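Local coordinates for bradyzoite pseudokinase 1 (Toxoplasma gondii, PDB 6M7Z), which is a bradyzoite pseudokinase with a divergent protein-kinase fold, related to kinases that lack the glycine-rich loop and probably tied to the parasitophorous vacuole, at residues Y235-A240 / Q274-E279; R242-L247 / E267-L272. All blocks are in the same frame, centred on the assembly; numbering follows the deposited sequence.

Contact 1 (Y235-A240 / Q274-E279)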
ATOM      1  N   TYR A 235      16.238  -5.366  -1.616  1.00 30.04           N
ATOM      2  CA  TYR A 235      16.862  -4.511  -2.625  1.00 30.25           C
ATOM      3  C   TYR A 235      15.940  -3.314  -2.931  1.00 28.36           C
ATOM      4  O   TYR A 235      16.363  -2.160  -2.844  1.00 27.68           O
ATOM      5  CB  TYR A 235      17.202  -5.312  -3.893  1.00 31.51           C
ATOM      6  CG  TYR A 235      17.818  -4.461  -4.976  1.00 32.34           C
ATOM      7  CD1 TYR A 235      19.187  -4.259  -5.042  1.00 33.22           C
ATOM      8  CD2 TYR A 235      17.023  -3.812  -5.912  1.00 32.29           C
ATOM      9  CE1 TYR A 235      19.753  -3.458  -6.022  1.00 34.34           C
ATOM     10  CE2 TYR A 235      17.573  -3.000  -6.884  1.00 34.08           C
ATOM     11  CZ  TYR A 235      18.941  -2.807  -6.932  1.00 34.97           C
ATOM     12  OH  TYR A 235      19.459  -1.982  -7.888  1.00 37.29           O
ATOM     13  N   SER A 236      14.677  -3.600  -3.266  1.00 26.88           N
ATOM     14  CA  SER A 236      13.697  -2.572  -3.675  1.00 25.82           C
ATOM     15  C   SER A 236      13.481  -1.551  -2.557  1.00 24.91           C
ATOM     16  O   SER A 236      13.348  -0.371  -2.821  1.00 24.47           O
ATOM     17  CB  SER A 236      12.367  -3.188  -4.068  1.00 25.50           C
ATOM     18  OG  SER A 236      12.514  -4.023  -5.203  1.00 26.45           O
ATOM     19  N   LEU A 237      13.408  -2.021  -1.313  1.00 25.33           N
ATOM     20  CA  LEU A 237      13.182  -1.138  -0.186  1.00 25.55           C
ATOM     21  C   LEU A 237      14.438  -0.280   0.031  1.00 25.94           C
ATOM     22  O   LEU A 237      14.352   0.890   0.437  1.00 25.56           O
ATOM     23  CB  LEU A 237      12.843  -1.957   1.057  1.00 26.21           C
ATOM     24  CG  LEU A 237      12.585  -1.121   2.307  1.00 27.44           C
ATOM     25  CD1 LEU A 237      11.356  -0.244   2.119  1.00 27.17           C
ATOM     26  CD2 LEU A 237      12.419  -2.007   3.521  1.00 28.55           C
ATOM     27  N   GLY A 238      15.607  -0.872  -0.234  1.00 26.18           N
ATOM     28  CA  GLY A 238      16.874  -0.163  -0.219  1.00 27.10           C
ATOM     29  C   GLY A 238      16.876   0.991  -1.204  1.00 26.63           C
ATOM     30  O   GLY A 238      17.247   2.110  -0.844  1.00 27.70           O
ATOM     31  N   VAL A 239      16.415   0.721  -2.431  1.00 25.47           N
ATOM     32  CA  VAL A 239      16.309   1.737  -3.468  1.00 25.19           C
ATOM     33  C   VAL A 239      15.354   2.841  -3.007  1.00 24.56           C
ATOM     34  O   VAL A 239      15.595   4.013  -3.265  1.00 24.33           O
ATOM     35  CB  VAL A 239      15.880   1.127  -4.822  1.00 24.98           C
ATOM     36  CG1 VAL A 239      15.450   2.190  -5.828  1.00 24.71           C
ATOM     37  CG2 VAL A 239      16.968   0.247  -5.392  1.00 25.22           C
ATOM     38  N   ALA A 240      14.272   2.464  -2.326  1.00 24.48           N
ATOM     39  CA  ALA A 240      13.318   3.449  -1.827  1.00 24.73           C
ATOM     40  C   ALA A 240      13.970   4.338  -0.755  1.00 25.07           C
ATOM     41  O   ALA A 240      13.699   5.536  -0.682  1.00 25.45           O
ATOM     42  CB  ALA A 240      12.074   2.753  -1.323  1.00 24.55           C
ATOM     43  N   GLN A 274      22.863   1.358   1.427  1.00 38.03           N
ATOM     44  CA  GLN A 274      23.995   0.850   0.626  1.00 39.04           C
ATOM     45  C   GLN A 274      24.165  -0.667   0.851  1.00 38.19           C
ATOM     46  O   GLN A 274      24.521  -1.402  -0.074  1.00 34.41           O
ATOM     47  CB  GLN A 274      25.277   1.632   0.933  1.00 43.54           C
ATOM     48  CG  GLN A 274      26.366   1.507  -0.131  1.00 48.84           C
ATOM     49  CD  GLN A 274      26.005   2.065  -1.495  1.00 54.13           C
ATOM     50  OE1 GLN A 274      25.685   3.242  -1.659  1.00 54.35           O
ATOM     51  NE2 GLN A 274      26.093   1.220  -2.510  1.00 50.92           N
ATOM     52  N   LYS A 275      23.896  -1.147   2.074  1.00 39.14           N
ATOM     53  CA  LYS A 275      23.946  -2.587   2.366  1.00 39.17           C
ATOM     54  C   LYS A 275      22.816  -3.310   1.628  1.00 39.53           C
ATOM     55  O   LYS A 275      23.016  -4.422   1.100  1.00 42.09           O
ATOM     56  CB  LYS A 275      23.836  -2.853   3.869  1.00 42.11           C
ATOM     57  CG  LYS A 275      25.023  -2.388   4.689  1.00 46.62           C
ATOM     58  CD  LYS A 275      24.768  -2.440   6.196  1.00 53.56           C
ATOM     59  CE  LYS A 275      25.633  -1.481   7.001  1.00 61.28           C
ATOM     60  NZ  LYS A 275      24.861  -0.713   8.020  1.00 66.43           N
ATOM     61  N   MET A 276      21.631  -2.674   1.602  1.00 36.65           N
ATOM     62  CA  MET A 276      20.407  -3.286   1.086  1.00 34.85           C
ATOM     63  C   MET A 276      20.457  -3.396  -0.446  1.00 33.84           C
ATOM     64  O   MET A 276      19.821  -4.290  -0.993  1.00 33.05           O
ATOM     65  CB  MET A 276      19.178  -2.487   1.530  1.00 35.61           C
ATOM     66  CG  MET A 276      18.935  -2.605   3.016  1.00 37.36           C
ATOM     67  SD  MET A 276      17.729  -1.446   3.703  1.00 34.97           S
ATOM     68  CE  MET A 276      16.203  -2.204   3.139  1.00 34.19           C
ATOM     69  N   ILE A 277      21.239  -2.540  -1.122  1.00 34.50           N
ATOM     70  CA  ILE A 277      21.297  -2.535  -2.596  1.00 39.31           C
ATOM     71  C   ILE A 277      22.572  -3.209  -3.125  1.00 42.51           C
ATOM     72  O   ILE A 277      22.931  -3.015  -4.296  1.00 45.05           O
ATOM     73  CB  ILE A 277      21.153  -1.104  -3.162  1.00 41.48           C
ATOM     74  CG1 ILE A 277      22.380  -0.236  -2.845  1.00 39.16           C
ATOM     75  CG2 ILE A 277      19.826  -0.485  -2.705  1.00 41.35           C
ATOM     76  CD1 ILE A 277      22.276   1.203  -3.292  1.00 41.06           C
ATOM     77  N   GLU A 278      23.244  -4.016  -2.297  1.00 44.35           N
ATOM     78  CA  GLU A 278      24.379  -4.840  -2.769  1.00 47.42           C
ATOM     79  C   GLU A 278      23.923  -5.676  -3.977  1.00 45.26           C
ATOM     80  O   GLU A 278      22.820  -6.241  -3.975  1.00 46.85           O
ATOM     81  CB  GLU A 278      24.895  -5.726  -1.637  1.00 46.08           C
ATOM     82  CG  GLU A 278      25.791  -5.008  -0.637  1.00 53.01           C
ATOM     83  CD  GLU A 278      27.172  -4.596  -1.160  1.00 63.13           C
ATOM     84  OE1 GLU A 278      27.614  -5.174  -2.190  1.00 61.70           O
ATOM     85  OE2 GLU A 278      27.768  -3.652  -0.587  1.00 68.05           O
ATOM     86  N   GLU A 279      24.776  -5.735  -5.006  1.00 46.09           N
ATOM     87  CA  GLU A 279      24.487  -6.421  -6.270  1.00 50.78           C
ATOM     88  C   GLU A 279      24.175  -7.905  -5.997  1.00 49.94           C
ATOM     89  O   GLU A 279      23.291  -8.465  -6.616  1.00 44.94           O
ATOM     90  CB  GLU A 279      25.652  -6.241  -7.250  1.00 57.88           C
ATOM     91  CG  GLU A 279      25.362  -6.720  -8.672  1.00 72.37           C
ATOM     92  CD  GLU A 279      26.530  -6.706  -9.665  1.00 77.67           C
ATOM     93  OE1 GLU A 279      26.479  -7.486 -10.662  1.00 63.24           O
ATOM     94  OE2 GLU A 279      27.488  -5.908  -9.470  1.00 67.70           O
TER
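Met276 and Ile277 pack against one face of the helix at 235-240, and most of the contact is apolar. The CB of Met276 lies 3.7 Å from the CA of Gly238. Gly238 has no side chain, and its CA comes within 4.9 Å of the CA of Met276. The Met276 side chain runs beside Gly238 toward Leu237 and bends at its end (chi3 76°). The bend places CE 3.7 Å from the N of Gly238 and 3.8 Å from the CD2 of Leu237. The Leu237 and Met276 side chains run obliquely to each other. The CG2 of Ile277 sits on the backbone beyond Gly238, 3.6 Å from the N of Val239. It also meets the CG2 of Val239 at 4.0 Å, with the two side chains nearly at right angles.

The sequence and topology identify this region as the helical C-lobe of a protein kinase fold. Helix 230-248 corresponds to the central helix αF, and helix 263-276 probably to αH. Ile277 is the first residue to leave helical geometry as helix 263-276 gives way to the following loop. Leu237 also touches Met153, Val154 and Leu157 of helix 146-161, so it lies between Met276 and that helix.

Most of the remaining contacts involve carbonyl oxygens. The CA of Tyr235 makes a CA-H...O contact with the O of Met276 at 3.4 Å, with an angle of 154° at the hydrogen. The Tyr235 ring turns its edge to the backbone after the helix. Its CE1 is 3.6 Å from the O of Ile277, near the ring plane, and the same atom touches the CB of Ile277. No conventional hydrogen bond joins the two segments. The O of Glu278 instead accepts one from the NE of Arg284, whose side chain also touches Tyr235.

Contact 2 (R242-L247 / E267-L272). With EDO (1,2-ethanediol), chain G.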
ATOM      1  N   ARG A 242      17.197   4.998  -0.571  1.00 27.83           N
ATOM      2  CA  ARG A 242      18.109   5.847  -1.312  1.00 28.59           C
ATOM      3  C   ARG A 242      17.329   7.042  -1.884  1.00 27.69           C
ATOM      4  O   ARG A 242      17.796   8.179  -1.813  1.00 27.10           O
ATOM      5  CB  ARG A 242      18.823   5.040  -2.398  1.00 30.10           C
ATOM      6  CG  ARG A 242      19.803   5.847  -3.228  1.00 33.08           C
ATOM      7  CD  ARG A 242      20.832   6.664  -2.452  1.00 36.89           C
ATOM      8  NE  ARG A 242      21.668   5.860  -1.566  1.00 40.12           N
ATOM      9  CZ  ARG A 242      22.653   5.049  -1.974  1.00 48.41           C
ATOM     10  NH1 ARG A 242      22.922   4.920  -3.262  1.00 43.19           N
ATOM     11  NH2 ARG A 242      23.333   4.346  -1.083  1.00 58.89           N
ATOM     12  N   ASN A 243      16.140   6.767  -2.434  1.00 26.44           N
ATOM     13  CA  ASN A 243      15.257   7.768  -3.005  1.00 26.19           C
ATOM     14  C   ASN A 243      14.914   8.792  -1.925  1.00 26.90           C
ATOM     15  O   ASN A 243      14.949  10.005  -2.165  1.00 26.59           O
ATOM     16  CB  ASN A 243      14.041   7.093  -3.649  1.00 25.95           C
ATOM     17  CG  ASN A 243      13.150   7.991  -4.478  1.00 25.73           C
ATOM     18  OD1 ASN A 243      13.367   9.192  -4.586  1.00 27.04           O
ATOM     19  ND2 ASN A 243      12.097   7.417  -5.023  1.00 25.13           N
ATOM     20  N   LEU A 244      14.607   8.286  -0.723  1.00 28.27           N
ATOM     21  CA  LEU A 244      14.223   9.101   0.420  1.00 29.57           C
ATOM     22  C   LEU A 244      15.375  10.056   0.797  1.00 30.67           C
ATOM     23  O   LEU A 244      15.166  11.271   0.951  1.00 32.63           O
ATOM     24  CB  LEU A 244      13.858   8.132   1.543  1.00 33.35           C
ATOM     25  CG  LEU A 244      13.320   8.672   2.862  1.00 39.21           C
ATOM     26  CD1 LEU A 244      12.308   9.757   2.651  1.00 38.31           C
ATOM     27  CD2 LEU A 244      12.690   7.522   3.633  1.00 41.88           C
ATOM     28  N   VAL A 245      16.596   9.514   0.900  1.00 29.89           N
ATOM     29  CA  VAL A 245      17.779  10.299   1.238  1.00 29.49           C
ATOM     30  C   VAL A 245      18.049  11.372   0.163  1.00 29.21           C
ATOM     31  O   VAL A 245      18.398  12.508   0.488  1.00 30.85           O
ATOM     32  CB  VAL A 245      19.010   9.391   1.446  1.00 31.02           C
ATOM     33  CG1 VAL A 245      20.297  10.194   1.504  1.00 31.34           C
ATOM     34  CG2 VAL A 245      18.882   8.558   2.704  1.00 31.64           C
ATOM     35  N   GLN A 246      17.918  11.025  -1.118  1.00 28.41           N
ATOM     36  CA  GLN A 246      18.130  11.993  -2.206  1.00 28.72           C
ATOM     37  C   GLN A 246      17.118  13.148  -2.093  1.00 29.17           C
ATOM     38  O   GLN A 246      17.448  14.288  -2.394  1.00 28.70           O
ATOM     39  CB  GLN A 246      18.014  11.327  -3.585  1.00 28.88           C
ATOM     40  CG  GLN A 246      19.170  10.397  -3.935  1.00 29.48           C
ATOM     41  CD  GLN A 246      18.842   9.457  -5.070  1.00 29.51           C
ATOM     42  OE1 GLN A 246      17.703   9.376  -5.514  1.00 30.68           O
ATOM     43  NE2 GLN A 246      19.842   8.742  -5.561  1.00 29.60           N
ATOM     44  N   LEU A 247      15.880  12.857  -1.673  1.00 29.56           N
ATOM     45  CA  LEU A 247      14.842  13.893  -1.623  1.00 31.06           C
ATOM     46  C   LEU A 247      15.067  14.842  -0.441  1.00 33.29           C
ATOM     47  O   LEU A 247      14.745  16.019  -0.558  1.00 33.01           O
ATOM     48  CB  LEU A 247      13.465  13.240  -1.524  1.00 31.17           C
ATOM     49  CG  LEU A 247      12.968  12.557  -2.801  1.00 31.20           C
ATOM     50  CD1 LEU A 247      11.681  11.794  -2.536  1.00 30.72           C
ATOM     51  CD2 LEU A 247      12.762  13.566  -3.914  1.00 31.10           C
ATOM     52  N   GLU A 267      22.438  10.183   7.318  1.00 48.66           N
ATOM     53  CA  GLU A 267      23.733   9.569   7.042  1.00 51.93           C
ATOM     54  C   GLU A 267      23.646   8.069   7.369  1.00 45.26           C
ATOM     55  O   GLU A 267      24.129   7.227   6.603  1.00 44.51           O
ATOM     56  CB  GLU A 267      24.862  10.284   7.793  1.00 60.53           C
ATOM     57  CG  GLU A 267      25.109  11.705   7.302  1.00 73.43           C
ATOM     58  CD  GLU A 267      26.031  12.570   8.155  1.00 85.33           C
ATOM     59  OE1 GLU A 267      27.020  12.039   8.691  1.00 86.94           O
ATOM     60  OE2 GLU A 267      25.755  13.790   8.291  1.00 96.52           O
ATOM     61  N   LEU A 268      22.986   7.742   8.484  1.00 43.26           N
ATOM     62  CA  LEU A 268      22.819   6.349   8.913  1.00 42.43           C
ATOM     63  C   LEU A 268      21.923   5.585   7.921  1.00 44.41           C
ATOM     64  O   LEU A 268      22.224   4.439   7.573  1.00 44.50           O
ATOM     65  CB  LEU A 268      22.240   6.312  10.331  1.00 42.56           C
ATOM     66  CG  LEU A 268      23.208   6.710  11.451  1.00 46.69           C
ATOM     67  CD1 LEU A 268      22.489   6.733  12.794  1.00 45.70           C
ATOM     68  CD2 LEU A 268      24.433   5.790  11.499  1.00 46.76           C
ATOM     69  N   LEU A 269      20.837   6.219   7.448  1.00 41.11           N
ATOM     70  CA  LEU A 269      19.941   5.580   6.492  1.00 41.20           C
ATOM     71  C   LEU A 269      20.674   5.339   5.160  1.00 40.70           C
ATOM     72  O   LEU A 269      20.497   4.289   4.535  1.00 39.35           O
ATOM     73  CB  LEU A 269      18.697   6.443   6.285  1.00 41.92           C
ATOM     74  CG  LEU A 269      17.623   5.829   5.380  1.00 38.88           C
ATOM     75  CD1 LEU A 269      17.264   4.416   5.817  1.00 40.12           C
ATOM     76  CD2 LEU A 269      16.374   6.686   5.341  1.00 38.75           C
ATOM     77  N   ASP A 270      21.526   6.286   4.755  1.00 40.82           N
ATOM     78  CA  ASP A 270      22.306   6.142   3.520  1.00 47.41           C
ATOM     79  C   ASP A 270      23.216   4.904   3.602  1.00 47.04           C
ATOM     80  O   ASP A 270      23.330   4.157   2.628  1.00 43.31           O
ATOM     81  CB  ASP A 270      23.125   7.397   3.207  1.00 53.35           C
ATOM     82  CG  ASP A 270      23.152   7.771   1.729  1.00 67.98           C
ATOM     83  OD1 ASP A 270      22.276   7.292   0.961  1.00 75.45           O
ATOM     84  OD2 ASP A 270      24.011   8.585   1.359  1.00 83.28           O
ATOM     85  N   LYS A 271      23.845   4.696   4.765  1.00 48.72           N
ATOM     86  CA  LYS A 271      24.738   3.544   5.004  1.00 51.06           C
ATOM     87  C   LYS A 271      23.933   2.238   4.975  1.00 46.19           C
ATOM     88  O   LYS A 271      24.397   1.251   4.394  1.00 45.36           O
ATOM     89  CB  LYS A 271      25.482   3.676   6.342  1.00 57.17           C
ATOM     90  CG  LYS A 271      26.730   4.555   6.264  1.00 63.63           C
ATOM     91  CD  LYS A 271      27.324   5.033   7.567  1.00 69.65           C
ATOM     92  CE  LYS A 271      28.119   6.312   7.356  1.00 73.76           C
ATOM     93  NZ  LYS A 271      28.827   6.745   8.582  1.00 81.81           N
ATOM     94  N   LEU A 272      22.755   2.245   5.613  1.00 38.85           N
ATOM     95  CA  LEU A 272      21.868   1.078   5.654  1.00 41.24           C
ATOM     96  C   LEU A 272      21.397   0.742   4.226  1.00 39.76           C
ATOM     97  O   LEU A 272      21.397  -0.434   3.817  1.00 37.13           O
ATOM     98  CB  LEU A 272      20.695   1.341   6.613  1.00 40.86           C
ATOM     99  CG  LEU A 272      19.547   0.326   6.563  1.00 42.10           C
ATOM    100  CD1 LEU A 272      20.047  -1.073   6.904  1.00 45.32           C
ATOM    101  CD2 LEU A 272      18.383   0.730   7.474  1.00 40.65           C
TER
HETATM  102  C1  EDO G 401       9.440  10.043  -5.492  1.00 43.86           C
HETATM  103  O1  EDO G 401       8.844   8.745  -5.556  1.00 32.41           O
HETATM  104  C2  EDO G 401      10.534  10.122  -6.543  1.00 51.60           C
HETATM  105  O2  EDO G 401      11.517  11.073  -6.133  1.00 49.79           O
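Arg242 and Asp270 join two helices that run roughly antiparallel, with segment axes 9.4 Å apart at closest approach. The Arg242 side chain leaves its helix obliquely to that of Asp270. It bends at chi2 and again at chi3 (58°), and the second bend places NE within reach of the carboxylate. NE donates a hydrogen bond to the OD1 of Asp270 at 3.0 Å, and the pair forms a salt bridge. The bond is markedly bent, with 131° at the hydrogen. It comes to the syn side of the carboxylate, somewhat out of its plane, and OD1 is also tilted from the guanidinium plane. The guanidinium and carboxylate planes stand 80° apart, so the two groups do not lie flat in a paired, two-bond arrangement.

Val245 points toward the other helix and lies roughly perpendicular to Asp270. Its CG1 is 3.6 Å from the same OD1. Its CG2 meets the CG of Leu269 at 4.0 Å, and these two side chains lie alongside, pointing opposite ways. Leu244 crosses Leu269 nearly square, with their CD2 atoms 4.1 Å apart. Both leucines also touch helix 146-161.

Asn243 OD1 accepts a hydrogen bond from a 1,2-ethanediol, probably from the crystallisation liquor.

A second nitrogen of Arg242, NH2, is taken by Gln274. The guanidinium is therefore held at two of its nitrogens, and its charge would help keep Asp270 ionised beside the methyls of Val245.

Both contacts join helix 230-248 to helix 263-276 in the kinase C-lobe, on the same side of the chain's centre. Their centres are about 10 Å apart. In chain order the segments run 235-240, 242-247, 267-272 and 274-279, so both segments of contact 2 fall between those of contact 1. This is the order of an antiparallel helix pair. The contacts meet directly where Gln274 OE1 lies 2.7 Å from Arg242 NH2, a probable hydrogen bond. Ile277 CD1 also packs on Arg242 NH1. Together they form one continuous interface between the two helices, with the polar pair at the junction of the two contacts.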